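Local coordinates for chitin elicitor-binding protein (Oryza sativa subsp. japonica, PDB 5JCE) that binds chitin oligosaccharides from fungal cell walls and helps pass the elicitor signal on to the defense responses of rice, at residues E155-I160 against T181-G186. Sequence-based numbering, arbitrary orientation.
Sequences ENTSAI and TKLQMG. With NAG (2-acetamido-2-deoxy-beta-D-glucopyranose), chain D.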
# COMPACT_ATOMS: atom_id res chain seq x y z
N GLU A 155 21.95 -8.70 -4.97
CA GLU A 155 21.37 -7.39 -5.17
C GLU A 155 22.23 -6.29 -4.56
O GLU A 155 23.14 -6.55 -3.77
CB GLU A 155 19.95 -7.36 -4.58
CG GLU A 155 19.09 -8.51 -5.10
CD GLU A 155 17.62 -8.35 -4.77
OE1 GLU A 155 17.32 -7.56 -3.85
OE2 GLU A 155 16.78 -9.00 -5.43
N ASN A 156 21.95 -5.05 -4.94
CA ASN A 156 22.64 -3.90 -4.39
C ASN A 156 21.73 -2.68 -4.45
O ASN A 156 20.73 -2.67 -5.16
CB ASN A 156 23.91 -3.63 -5.16
CG ASN A 156 23.71 -3.84 -6.63
OD1 ASN A 156 23.41 -2.90 -7.37
ND2 ASN A 156 23.81 -5.09 -7.05
N THR A 157 22.09 -1.64 -3.71
CA THR A 157 21.22 -0.49 -3.59
C THR A 157 21.05 0.23 -4.92
O THR A 157 20.04 0.89 -5.15
CB THR A 157 21.75 0.49 -2.53
OG1 THR A 157 23.16 0.66 -2.70
CG2 THR A 157 21.50 -0.08 -1.14
N SER A 158 22.03 0.10 -5.80
CA SER A 158 21.94 0.70 -7.13
C SER A 158 20.78 0.12 -7.95
O SER A 158 19.95 0.85 -8.51
CB SER A 158 23.26 0.50 -7.87
OG SER A 158 23.22 1.13 -9.14
N ALA A 159 20.73 -1.20 -8.01
CA ALA A 159 19.81 -1.91 -8.87
C ALA A 159 18.38 -1.77 -8.35
O ALA A 159 17.45 -1.54 -9.13
CB ALA A 159 20.22 -3.37 -8.97
N ILE A 160 18.22 -1.90 -7.03
CA ILE A 160 16.93 -1.77 -6.38
C ILE A 160 16.33 -0.40 -6.62
O ILE A 160 15.14 -0.28 -6.94
CB ILE A 160 17.03 -1.98 -4.85
CG1 ILE A 160 17.47 -3.41 -4.52
CG2 ILE A 160 15.71 -1.66 -4.18
CD1 ILE A 160 17.83 -3.59 -3.08
N THR A 181 27.84 -1.71 -0.50
CA THR A 181 28.68 -2.77 -1.00
C THR A 181 27.80 -3.95 -1.41
O THR A 181 27.23 -4.00 -2.49
CB THR A 181 29.78 -3.19 0.02
OG1 THR A 181 29.39 -4.38 0.71
CG2 THR A 181 30.04 -2.11 1.04
N LYS A 182 27.71 -4.90 -0.49
CA LYS A 182 26.93 -6.06 -0.69
C LYS A 182 25.87 -5.99 0.36
O LYS A 182 26.16 -5.95 1.54
CB LYS A 182 27.78 -7.30 -0.46
CG LYS A 182 27.00 -8.57 -0.20
CD LYS A 182 27.48 -9.28 1.06
CE LYS A 182 26.37 -10.11 1.70
NZ LYS A 182 26.65 -10.46 3.12
N LEU A 183 24.63 -5.96 -0.07
CA LEU A 183 23.55 -5.93 0.86
C LEU A 183 23.40 -7.33 1.33
O LEU A 183 23.44 -8.24 0.54
CB LEU A 183 22.27 -5.51 0.15
CG LEU A 183 22.22 -4.04 -0.20
CD1 LEU A 183 21.11 -3.73 -1.17
CD2 LEU A 183 22.06 -3.26 1.08
N GLN A 184 23.24 -7.50 2.62
CA GLN A 184 23.03 -8.84 3.16
C GLN A 184 21.65 -9.35 2.73
O GLN A 184 20.68 -8.60 2.74
CB GLN A 184 23.15 -8.85 4.68
CG GLN A 184 23.00 -10.24 5.29
CD GLN A 184 23.15 -10.24 6.80
OE1 GLN A 184 24.18 -9.79 7.33
NE2 GLN A 184 22.14 -10.73 7.51
N MET A 185 21.59 -10.61 2.34
CA MET A 185 20.35 -11.22 1.87
C MET A 185 19.40 -11.51 3.03
O MET A 185 19.83 -11.94 4.10
CB MET A 185 20.65 -12.49 1.09
CG MET A 185 19.63 -13.59 1.29
SD MET A 185 19.73 -14.91 0.06
CE MET A 185 18.19 -15.76 0.39
N GLY A 186 18.11 -11.27 2.81
CA GLY A 186 17.11 -11.47 3.84
C GLY A 186 16.83 -10.18 4.59
O GLY A 186 15.88 -10.09 5.38
C1 NAG D . 24.54 -4.66 -9.80
C2 NAG D . 24.20 -5.17 -11.20
C3 NAG D . 25.39 -4.96 -12.14
C4 NAG D . 25.93 -3.54 -12.06
C5 NAG D . 26.18 -3.15 -10.60
C6 NAG D . 26.65 -1.72 -10.44
C7 NAG D . 22.59 -7.03 -11.23
C8 NAG D . 22.41 -8.52 -11.16
N2 NAG D . 23.85 -6.58 -11.15
O3 NAG D . 24.98 -5.26 -13.48
O4 NAG D . 27.16 -3.44 -12.77
O5 NAG D . 24.96 -3.30 -9.87
O6 NAG D . 25.58 -0.80 -10.26
O7 NAG D . 21.65 -6.27 -11.36
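Asn156 and Leu183 bring the two backbones nearest, CA to CA 5.7 Å, where the start of helix 157-164 meets the loop leading to strand 188-194. No hydrogen bond joins the two segments. Leu183 carries the contact. Its CD1 lies against the first turn of the helix, 3.4 Å from Thr157 N. CG2 of Thr157 meets CD1 of Leu183 at 3.7 Å, the two side chains crossing at about a right angle. Ile160 reaches Leu183 tip to tip, CD1 to CD1 3.8 Å. Ile177 touches both Thr157 and Leu183, and the hydroxyl of Thr157 turns to Glu168. Asn156 is the N-cap. With chi1 at 40°, the amide of Asn156 turns back over the helix start, and its OD1 accepts from Ala159 N at 3.2 Å. The donor sits above the carbonyl plane, 42° out of it. An alanine at Asn156 would probably leave Ala159 N without this cap and the first turn less firmly fixed. Ser158 and Leu183 to Met185 belong to the chitin-binding site of this LysM domain. With no hydrogen bond between them, the two segments are joined by apolar packing around Leu183, while the Asn156 cap bond stays within 155-160.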